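PDB 2NYG: SPbeta prophage-derived aminoglycoside N(3')-acetyltransferase-like protein YokD from Bacillus subtilis, which binds coenzyme A, forms a homodimer and probably acts as an N-acetyltransferase that may contribute to antibiotic resistance. Local coordinates for residues G48-I53 against V116-S121; V67-S72 against R110-I115; K126-P131 against K144-H149. All blocks are in the same frame, centred on the assembly; numbering follows the deposited sequence.

The three contacts cluster about the 65-69, 135-139 and 126-127 part of the mixed sheet, and contacts 1 and 2 border the coenzyme A pocket. Contact 1 packs helix 48-60 on helix 114-119, and contact 2 sets the start of that second helix against the end of strand 65-69; their centres lie about 10 Å apart, and Met-68 and Phe-119 touch between them. Contact 2 grips coenzyme A directly, whereas contact 1 borders the pocket through Gly-48. Contact 3, at the edge strand 126-127, is centred about 15 Å from contact 2 and about 19 Å from contact 1. It lies away from the pocket, yet Arg-127 NH2 probably hydrogen-bonds Ser-70 O and so ties it to contact 2.

Contact 1 of 3, residues G48-I53 against V116-S121; sequences GAVAVI and VELFRS
Leu-118 reaches across to helix 48-60 with one methyl, CD2, which meets three aliphatic side chains of that helix. Its closest partner is Val-50, whose CG1 lies 3.5 Å from Leu-118 CD2. Ala-49 CB and Ile-53 CD1 each approach the same methyl to 3.9 Å, so one branch of the leucine fits among residues on successive turns of the helix. CG of the leucine stands anti to the backbone N (chi1 179°), and chi2 (64°) then sets where the touching methyl CD2 lies. Ile-53 crosses it obliquely, and its CD1 also comes within 3.9 Å of Phe-119 CA.

The aromatic part of the contact uses the other branch of Ile-53. CG2 comes up to the edge of the Phe-119 ring, near the ring plane, 3.6 Å from Phe-119 CD1 and 3.9 Å from Phe-119 CE1. This is aliphatic packing against the rim of the ring. The same phenyl group extends the apolar layer to Ile-66 and Met-68 of strand 65-69 and to Val-136 and Trp-138 of strand 135-139.

Glu-117, which takes no part in the packing, hydrogen-bonds Thr-108 OG1 through OE1. The second subunit also packs here, its Pro-107 against Val-50 and its Arg-120 against Leu-118.

Near the start of helix 48-60, Gly-48 touches coenzyme A, and Ala-49 packs on Leu-39 of the binding loop. The chemistry that joins the two helices is wholly apolar, made by methyl groups and one ring edge that bury 209 Å² between the segments. With no polar bond between the segments, the join depends on the fit of apolar groups, in a helix pair that touches both the cofactor, through Gly-48, and the second subunit, through Val-50 and Leu-118.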
loop_
_atom_site.group_PDB
_atom_site.type_symbol
_atom_site.label_atom_id
_atom_site.label_comp_id
_atom_site.label_asym_id
_atom_site.label_seq_id
_atom_site.Cartn_x
_atom_site.Cartn_y
_atom_site.Cartn_z
ATOM N N GLY A 48 9.546 -9.193 -2.640
ATOM C CA GLY A 48 9.066 -8.027 -3.351
ATOM C C GLY A 48 9.560 -6.735 -2.741
ATOM O O GLY A 48 10.741 -6.595 -2.429
ATOM N N ALA A 49 8.636 -5.802 -2.549
ATOM C CA ALA A 49 8.928 -4.493 -1.995
ATOM C C ALA A 49 9.598 -4.449 -0.617
ATOM O O ALA A 49 10.537 -3.676 -0.427
ATOM C CB ALA A 49 7.672 -3.686 -1.965
ATOM N N VAL A 50 9.134 -5.250 0.347
ATOM C CA VAL A 50 9.741 -5.213 1.679
ATOM C C VAL A 50 11.220 -5.579 1.595
ATOM O O VAL A 50 12.038 -5.038 2.325
ATOM C CB VAL A 50 9.034 -6.160 2.726
ATOM C CG1 VAL A 50 7.560 -6.278 2.424
ATOM C CG2 VAL A 50 9.703 -7.508 2.777
ATOM N N ALA A 51 11.568 -6.484 0.691
ATOM C CA ALA A 51 12.952 -6.882 0.539
ATOM C C ALA A 51 13.787 -5.735 -0.028
ATOM O O ALA A 51 14.977 -5.613 0.268
ATOM C CB ALA A 51 13.046 -8.095 -0.369
ATOM N N VAL A 52 13.169 -4.888 -0.847
ATOM C CA VAL A 52 13.903 -3.785 -1.431
ATOM C C VAL A 52 14.065 -2.709 -0.383
ATOM O O VAL A 52 15.111 -2.083 -0.300
ATOM C CB VAL A 52 13.184 -3.210 -2.700
ATOM C CG1 VAL A 52 14.000 -2.064 -3.322
ATOM C CG2 VAL A 52 13.011 -4.315 -3.728
ATOM N N ILE A 53 13.036 -2.509 0.429
ATOM C CA ILE A 53 13.086 -1.499 1.472
ATOM C C ILE A 53 14.149 -1.820 2.518
ATOM O O ILE A 53 14.853 -0.945 2.993
ATOM C CB ILE A 53 11.743 -1.384 2.195
ATOM C CG1 ILE A 53 10.663 -0.936 1.218
ATOM C CG2 ILE A 53 11.868 -0.429 3.372
ATOM C CD1 ILE A 53 9.285 -0.985 1.802
ATOM N N VAL A 116 7.028 2.749 -2.703
ATOM C CA VAL A 116 6.706 3.944 -1.936
ATOM C C VAL A 116 5.412 3.762 -1.165
ATOM O O VAL A 116 5.280 4.238 -0.043
ATOM C CB VAL A 116 6.554 5.180 -2.846
ATOM C CG1 VAL A 116 5.928 6.332 -2.072
ATOM C CG2 VAL A 116 7.912 5.596 -3.378
ATOM N N GLU A 117 4.451 3.070 -1.766
ATOM C CA GLU A 117 3.167 2.871 -1.112
ATOM C C GLU A 117 3.319 2.028 0.149
ATOM O O GLU A 117 2.649 2.260 1.153
ATOM C CB GLU A 117 2.162 2.229 -2.080
ATOM C CG GLU A 117 0.788 1.977 -1.461
ATOM C CD GLU A 117 0.077 3.248 -1.015
ATOM O OE1 GLU A 117 0.737 4.283 -0.795
ATOM O OE2 GLU A 117 -1.156 3.204 -0.863
ATOM N N LEU A 118 4.208 1.049 0.091
ATOM C CA LEU A 118 4.454 0.201 1.235
ATOM C C LEU A 118 5.399 0.906 2.209
ATOM O O LEU A 118 5.255 0.793 3.423
ATOM C CB LEU A 118 5.085 -1.107 0.792
ATOM C CG LEU A 118 5.360 -1.995 1.994
ATOM C CD1 LEU A 118 4.038 -2.386 2.653
ATOM C CD2 LEU A 118 6.130 -3.206 1.560
ATOM N N PHE A 119 6.360 1.641 1.665
ATOM C CA PHE A 119 7.334 2.334 2.484
ATOM C C PHE A 119 6.711 3.377 3.398
ATOM O O PHE A 119 7.235 3.660 4.480
ATOM C CB PHE A 119 8.387 2.995 1.594
ATOM C CG PHE A 119 9.505 3.621 2.361
ATOM C CD1 PHE A 119 10.376 2.830 3.113
ATOM C CD2 PHE A 119 9.664 5.002 2.375
ATOM C CE1 PHE A 119 11.378 3.405 3.865
ATOM C CE2 PHE A 119 10.665 5.585 3.126
ATOM C CZ PHE A 119 11.522 4.781 3.872
ATOM N N ARG A 120 5.590 3.950 2.966
ATOM C CA ARG A 120 4.920 4.984 3.746
ATOM C C ARG A 120 4.313 4.476 5.039
ATOM O O ARG A 120 4.157 5.231 5.983
ATOM C CB ARG A 120 3.839 5.688 2.920
ATOM C CG ARG A 120 2.693 4.786 2.459
ATOM C CD ARG A 120 1.556 5.606 1.863
ATOM N NE ARG A 120 0.401 5.687 2.756
ATOM C CZ ARG A 120 -0.725 5.000 2.583
ATOM N NH1 ARG A 120 -0.851 4.181 1.550
ATOM N NH2 ARG A 120 -1.729 5.128 3.439
ATOM N N SER A 121 3.959 3.206 5.094
ATOM C CA SER A 121 3.386 2.689 6.321
ATOM C C SER A 121 4.286 1.597 6.878
ATOM O O SER A 121 3.820 0.600 7.434
ATOM C CB SER A 121 1.981 2.155 6.073
ATOM O OG SER A 121 2.030 0.995 5.270
#

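Contact 2 of 3, residues V67-S72 against R110-I115; sequences VMPSQS and RGMGQI. With COA (coenzyme A), chain G.
Ser-70 and Met-112 are the residues whose CA atoms come nearest, 6.6 Å apart, and the chain directions of residues 68-71 and 112-115 differ by 137°. Met-112, in a short 3-10 turn, supplies the largest single share of the buried surface. Its chain bends at chi2 and again at chi3, bringing CE among Pro-69 and Gln-71. Pro-69 CB lies 3.5 Å from Met-112 CE, while the extended side chain of Gln-71 crosses the methionine at about a right angle. The model sets CE implausibly near Gln-71 N, so the exact place of this methyl is doubtful. Farther along, Met-68 CE meets Ile-115 CG2 at 4.1 Å.

The other side of residues 110-115 holds coenzyme A. The pantetheine amide N8P donates to Gly-111 O at 3.2 Å in a nearly straight bond (168°). Gln-114 N reaches the phosphate oxygen O2A at 2.6 Å with a more bent N-H...O angle of 131°. Gly-113, the N-cap residue, lies beside this phosphate, and the dipole of helix 114-119 probably helps to stabilise the negative charge. The amide end of Gln-114 packs on the cofactor, with CD 3.3 Å from C5B.

Strand 65-69 lies between strands 32-37 and 135-139 in the mixed sheet. Met-112 packs the cofactor-binding turn on the end of the strand and the loop after it, and Ile-115 packs on Met-68 within the strand. Met-68 also packs on Val-116 and Phe-119 of helix 114-119, and beyond the strand Gln-71 O accepts a hydrogen bond from Thr-109 OG1.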
loop_
_atom_site.group_PDB
_atom_site.type_symbol
_atom_site.label_atom_id
_atom_site.label_comp_id
_atom_site.label_asym_id
_atom_site.label_seq_id
_atom_site.Cartn_x
_atom_site.Cartn_y
_atom_site.Cartn_z
ATOM N N VAL A 67 14.630 9.004 1.853
ATOM C CA VAL A 67 13.445 9.801 1.590
ATOM C C VAL A 67 12.817 9.374 0.265
ATOM O O VAL A 67 13.513 8.939 -0.659
ATOM C CB VAL A 67 13.793 11.322 1.509
ATOM C CG1 VAL A 67 12.537 12.130 1.245
ATOM C CG2 VAL A 67 14.457 11.785 2.789
ATOM N N MET A 68 11.498 9.488 0.183
ATOM C CA MET A 68 10.797 9.140 -1.031
ATOM C C MET A 68 9.642 10.088 -1.187
ATOM O O MET A 68 9.081 10.555 -0.204
ATOM C CB MET A 68 10.246 7.716 -0.973
ATOM C CG MET A 68 11.281 6.627 -0.972
ATOM S SD MET A 68 10.539 4.992 -1.093
ATOM C CE MET A 68 11.735 3.985 -0.246
ATOM N N PRO A 69 9.267 10.386 -2.434
ATOM C CA PRO A 69 8.151 11.285 -2.696
ATOM C C PRO A 69 6.904 10.441 -2.517
ATOM O O PRO A 69 6.864 9.300 -2.959
ATOM C CB PRO A 69 8.399 11.702 -4.138
ATOM C CG PRO A 69 8.938 10.468 -4.734
ATOM C CD PRO A 69 9.914 9.975 -3.692
ATOM N N SER A 70 5.894 10.977 -1.846
ATOM C CA SER A 70 4.669 10.215 -1.618
ATOM C C SER A 70 3.435 11.027 -1.947
ATOM O O SER A 70 2.498 11.107 -1.157
ATOM C CB SER A 70 4.609 9.754 -0.167
ATOM O OG SER A 70 4.788 10.849 0.712
ATOM N N GLN A 71 3.450 11.613 -3.139
ATOM C CA GLN A 71 2.377 12.452 -3.666
ATOM C C GLN A 71 1.000 11.804 -3.768
ATOM O O GLN A 71 0.868 10.623 -4.060
ATOM C CB GLN A 71 2.782 12.974 -5.042
ATOM C CG GLN A 71 4.046 13.814 -5.031
ATOM C CD GLN A 71 4.564 14.055 -6.425
ATOM O OE1 GLN A 71 3.817 13.925 -7.392
ATOM N NE2 GLN A 71 5.839 14.413 -6.542
ATOM N N SER A 72 -0.022 12.616 -3.538
ATOM C CA SER A 72 -1.411 12.198 -3.597
ATOM C C SER A 72 -2.150 13.272 -4.405
ATOM O O SER A 72 -3.111 13.906 -3.940
ATOM C CB SER A 72 -1.979 12.090 -2.180
ATOM O OG SER A 72 -1.702 13.261 -1.427
ATOM N N ARG A 110 -0.728 6.321 -7.910
ATOM C CA ARG A 110 -0.221 5.106 -8.541
ATOM C C ARG A 110 1.164 5.220 -9.193
ATOM O O ARG A 110 1.975 4.293 -9.119
ATOM C CB ARG A 110 -1.234 4.610 -9.575
ATOM C CG ARG A 110 -2.695 4.841 -9.201
ATOM C CD ARG A 110 -2.988 4.540 -7.734
ATOM N NE ARG A 110 -2.704 3.158 -7.346
ATOM C CZ ARG A 110 -3.508 2.123 -7.576
ATOM N NH1 ARG A 110 -4.663 2.300 -8.208
ATOM N NH2 ARG A 110 -3.163 0.915 -7.148
ATOM N N GLY A 111 1.426 6.350 -9.834
ATOM C CA GLY A 111 2.707 6.543 -10.489
ATOM C C GLY A 111 3.920 6.548 -9.574
ATOM O O GLY A 111 5.034 6.378 -10.055
ATOM N N MET A 112 3.714 6.743 -8.271
ATOM C CA MET A 112 4.817 6.770 -7.303
ATOM C C MET A 112 5.469 5.403 -7.084
ATOM O O MET A 112 6.600 5.311 -6.612
ATOM C CB MET A 112 4.332 7.307 -5.957
ATOM C CG MET A 112 3.778 8.703 -6.021
ATOM S SD MET A 112 5.009 9.885 -6.563
ATOM C CE MET A 112 5.151 10.838 -5.176
ATOM N N GLY A 113 4.742 4.344 -7.410
ATOM C CA GLY A 113 5.291 3.011 -7.256
ATOM C C GLY A 113 4.812 2.239 -6.045
ATOM O O GLY A 113 4.375 2.821 -5.060
ATOM N N GLN A 114 4.898 0.916 -6.129
ATOM C CA GLN A 114 4.484 0.045 -5.049
ATOM C C GLN A 114 5.381 0.194 -3.831
ATOM O O GLN A 114 4.898 0.241 -2.698
ATOM C CB GLN A 114 4.478 -1.405 -5.531
ATOM C CG GLN A 114 3.294 -1.703 -6.438
ATOM C CD GLN A 114 3.158 -3.164 -6.799
ATOM O OE1 GLN A 114 3.815 -4.034 -6.215
ATOM N NE2 GLN A 114 2.278 -3.439 -7.766
ATOM N N ILE A 115 6.688 0.263 -4.061
ATOM C CA ILE A 115 7.643 0.409 -2.974
ATOM C C ILE A 115 7.332 1.613 -2.089
ATOM O O ILE A 115 7.362 1.515 -0.863
ATOM C CB ILE A 115 9.061 0.522 -3.520
ATOM C CG1 ILE A 115 9.521 -0.849 -4.000
ATOM C CG2 ILE A 115 9.997 1.045 -2.457
ATOM C CD1 ILE A 115 10.708 -0.818 -4.950
HETATM N N1A COA G . 9.711 -8.441 -8.220
HETATM C C2A COA G . 9.595 -7.607 -9.339
HETATM N N3A COA G . 8.358 -7.084 -9.657
HETATM C C4A COA G . 7.251 -7.378 -8.889
HETATM C C5A COA G . 7.323 -8.206 -7.753
HETATM C C6A COA G . 8.575 -8.750 -7.421
HETATM N N6A COA G . 8.709 -9.542 -6.365
HETATM N N7A COA G . 6.074 -8.303 -7.209
HETATM C C8A COA G . 5.230 -7.553 -7.977
HETATM N N9A COA G . 5.976 -6.978 -9.028
HETATM C C1B COA G . 5.539 -6.098 -10.138
HETATM C C2B COA G . 4.019 -6.053 -10.465
HETATM O O2B COA G . 3.510 -7.244 -11.104
HETATM C C3B COA G . 3.920 -4.824 -11.350
HETATM O O3B COA G . 4.213 -5.332 -12.687
HETATM P P3B COA G . 3.311 -5.055 -14.021
HETATM O O7A COA G . 2.119 -4.128 -13.679
HETATM O O8A COA G . 2.709 -6.351 -14.508
HETATM O O9A COA G . 4.204 -4.466 -15.084
HETATM C C4B COA G . 5.014 -3.867 -10.805
HETATM O O4B COA G . 5.931 -4.714 -10.076
HETATM C C5B COA G . 4.484 -2.753 -9.841
HETATM O O5B COA G . 5.648 -1.969 -9.443
HETATM P P1A COA G . 5.594 -0.384 -9.492
HETATM O O1A COA G . 6.900 0.209 -9.077
HETATM O O2A COA G . 4.448 0.133 -8.611
HETATM O O3A COA G . 5.231 -0.124 -10.976
HETATM P P2A COA G . 6.226 -0.207 -12.232
HETATM O O4A COA G . 5.692 -1.229 -13.172
HETATM O O5A COA G . 7.663 -0.554 -11.856
HETATM O O6A COA G . 6.095 1.337 -12.733
HETATM C CBP COA G . 6.734 3.661 -11.946
HETATM C CCP COA G . 7.154 2.282 -12.536
HETATM C CDP COA G . 5.245 3.957 -12.251
HETATM C CEP COA G . 7.020 3.596 -10.428
HETATM C CAP COA G . 7.510 4.781 -12.719
HETATM O OAP COA G . 8.290 4.129 -13.747
HETATM C C9P COA G . 8.462 5.648 -11.859
HETATM O O9P COA G . 9.774 5.604 -12.221
HETATM N N8P COA G . 8.112 6.408 -10.789
HETATM C C7P COA G . 9.124 7.050 -9.920
HETATM C C6P COA G . 8.913 6.966 -8.402
#

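Contact 3 of 3, residues K126-P131 against K144-H149; sequences KRSNHP and KILNQH
His-149 and the loop after strand 126-127 make the larger part of this contact. Starting at the backbone, His-149 CB lies 3.9 Å from Ser-128 CB. The next atom, CG, is 3.8 Å from Ser-128 CB, which lies in the ring plane at its edge. CD2 lies nearest Ser-128 OG, which sits at the ring edge near its plane, while ND1 and CE1 lie close to the His-130 side chain; CE1 comes to 3.7 Å from His-130 CG. At the tip, NE2 is 3.4 Å from His-130 CB and hydrogen-bonds Tyr-133 O.

One face of this imidazole is covered by His-130 CB in a CH-pi contact, 3.4 Å from the centroid of the His-149 ring and 13° off its normal. The two rings themselves are tilted by 35° with centroids 5.0 Å apart, an oblique pairing. Each has its own polar anchors: His-130 NE2 bonds Leu-151 O, and His-130 ND1 accepts the N-H groups of Asn-132 and Tyr-133, which fixes the rotation of that ring. Ser-128 OG lies between the backbone N and the carbonyl carbon (chi1 51°) and accepts the backbone N-H of Phe-135.

Leu-146 fills the remainder. Its CD1 comes within 3.5 Å of Lys-126 CB and lies against the Lys-126 peptide, whereas CD2 is 4.0 Å from Ser-128 CB. Beyond CB the lysine chain leads away from the leucine.

Strand 126-127 is an outermost strand of the mixed sheet and pairs antiparallel with strand 135-139. Helix 142-146 follows that strand, and Leu-146 packs on its Phe-135 and Ala-137. His-149 also touches Phe-135 and, from helix 160-166, Pro-160, so the contact joins the edge strand and its following loop to the end of helix 142-146 and the loop after it, beside helix 160-166.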
loop_
_atom_site.group_PDB
_atom_site.type_symbol
_atom_site.label_atom_id
_atom_site.label_comp_id
_atom_site.label_asym_id
_atom_site.label_seq_id
_atom_site.Cartn_x
_atom_site.Cartn_y
_atom_site.Cartn_z
ATOM N N LYS A 126 8.255 8.391 8.523
ATOM C CA LYS A 126 7.435 9.571 8.752
ATOM C C LYS A 126 6.998 10.172 7.419
ATOM O O LYS A 126 7.623 9.920 6.387
ATOM C CB LYS A 126 8.220 10.604 9.541
ATOM C CG LYS A 126 8.532 10.199 10.976
ATOM C CD LYS A 126 7.417 10.602 11.935
ATOM C CE LYS A 126 7.931 10.627 13.360
ATOM N NZ LYS A 126 8.538 9.312 13.709
ATOM N N ARG A 127 5.932 10.971 7.454
ATOM C CA ARG A 127 5.380 11.607 6.261
ATOM C C ARG A 127 5.075 13.072 6.529
ATOM O O ARG A 127 4.541 13.413 7.583
ATOM C CB ARG A 127 4.094 10.894 5.852
ATOM C CG ARG A 127 3.534 11.285 4.506
ATOM C CD ARG A 127 2.338 10.435 4.173
ATOM N NE ARG A 127 1.829 10.693 2.834
ATOM C CZ ARG A 127 0.745 10.119 2.326
ATOM N NH1 ARG A 127 0.055 9.252 3.046
ATOM N NH2 ARG A 127 0.343 10.419 1.102
ATOM N N SER A 128 5.410 13.934 5.569
ATOM C CA SER A 128 5.164 15.376 5.690
ATOM C C SER A 128 3.675 15.717 5.509
ATOM O O SER A 128 2.901 14.944 4.943
ATOM C CB SER A 128 6.017 16.140 4.679
ATOM O OG SER A 128 5.863 15.607 3.375
ATOM N N ASN A 129 3.276 16.892 5.974
ATOM C CA ASN A 129 1.874 17.262 5.907
ATOM C C ASN A 129 1.266 17.947 4.669
ATOM O O ASN A 129 0.252 18.630 4.778
ATOM C CB ASN A 129 1.530 18.071 7.155
ATOM C CG ASN A 129 0.060 18.030 7.470
ATOM O OD1 ASN A 129 -0.541 16.963 7.494
ATOM N ND2 ASN A 129 -0.533 19.192 7.712
ATOM N N HIS A 130 1.841 17.760 3.490
ATOM C CA HIS A 130 1.264 18.390 2.305
ATOM C C HIS A 130 0.262 17.425 1.674
ATOM O O HIS A 130 0.499 16.217 1.619
ATOM C CB HIS A 130 2.365 18.765 1.319
ATOM C CG HIS A 130 1.952 19.816 0.339
ATOM N ND1 HIS A 130 1.208 19.532 -0.787
ATOM C CD2 HIS A 130 2.116 21.160 0.355
ATOM C CE1 HIS A 130 0.931 20.658 -1.420
ATOM N NE2 HIS A 130 1.469 21.660 -0.748
ATOM N N PRO A 131 -0.877 17.940 1.195
ATOM C CA PRO A 131 -1.939 17.141 0.571
ATOM C C PRO A 131 -1.666 16.602 -0.833
ATOM O O PRO A 131 -2.318 15.642 -1.283
ATOM C CB PRO A 131 -3.131 18.088 0.619
ATOM C CG PRO A 131 -2.490 19.414 0.422
ATOM C CD PRO A 131 -1.314 19.334 1.371
ATOM N N LYS A 144 13.882 16.640 10.605
ATOM C CA LYS A 144 14.149 17.995 10.137
ATOM C C LYS A 144 13.835 18.194 8.668
ATOM O O LYS A 144 13.778 19.320 8.185
ATOM C CB LYS A 144 15.598 18.402 10.434
ATOM C CG LYS A 144 16.670 17.572 9.766
ATOM C CD LYS A 144 18.073 18.072 10.167
ATOM C CE LYS A 144 18.313 17.978 11.691
ATOM N NZ LYS A 144 19.657 18.479 12.132
ATOM N N ILE A 145 13.598 17.096 7.971
ATOM C CA ILE A 145 13.290 17.140 6.565
ATOM C C ILE A 145 11.789 17.211 6.277
ATOM O O ILE A 145 11.371 17.921 5.361
ATOM C CB ILE A 145 13.904 15.909 5.863
ATOM C CG1 ILE A 145 15.425 15.980 5.980
ATOM C CG2 ILE A 145 13.478 15.860 4.399
ATOM C CD1 ILE A 145 16.171 15.126 4.976
ATOM N N LEU A 146 10.989 16.493 7.063
ATOM C CA LEU A 146 9.551 16.479 6.854
ATOM C C LEU A 146 8.790 17.481 7.722
ATOM O O LEU A 146 7.708 17.917 7.376
ATOM C CB LEU A 146 9.001 15.071 7.117
ATOM C CG LEU A 146 9.532 13.856 6.361
ATOM C CD1 LEU A 146 8.700 12.674 6.750
ATOM C CD2 LEU A 146 9.455 14.057 4.858
ATOM N N ASN A 147 9.389 17.841 8.849
ATOM C CA ASN A 147 8.815 18.760 9.842
ATOM C C ASN A 147 7.857 19.895 9.454
ATOM O O ASN A 147 6.700 19.909 9.873
ATOM C CB ASN A 147 9.990 19.354 10.637
ATOM C CG ASN A 147 9.562 20.435 11.634
ATOM O OD1 ASN A 147 8.445 20.977 11.581
ATOM N ND2 ASN A 147 10.483 20.782 12.535
ATOM N N GLN A 148 8.443 20.847 8.727
ATOM C CA GLN A 148 7.789 22.086 8.297
ATOM C C GLN A 148 6.661 22.114 7.228
ATOM O O GLN A 148 5.586 22.673 7.472
ATOM C CB GLN A 148 8.888 23.080 7.905
ATOM C CG GLN A 148 8.491 24.208 6.963
ATOM C CD GLN A 148 9.629 25.152 6.774
ATOM O OE1 GLN A 148 10.727 24.915 7.270
ATOM N NE2 GLN A 148 9.375 26.239 6.049
ATOM N N HIS A 149 6.934 21.534 6.055
ATOM C CA HIS A 149 6.004 21.480 4.903
ATOM C C HIS A 149 4.720 22.383 4.797
ATOM O O HIS A 149 3.627 21.952 5.127
ATOM C CB HIS A 149 5.585 20.028 4.640
ATOM C CG HIS A 149 5.623 19.633 3.196
ATOM N ND1 HIS A 149 5.491 20.533 2.158
ATOM C CD2 HIS A 149 5.783 18.420 2.622
ATOM C CE1 HIS A 149 5.579 19.893 1.005
ATOM N NE2 HIS A 149 5.758 18.609 1.260
#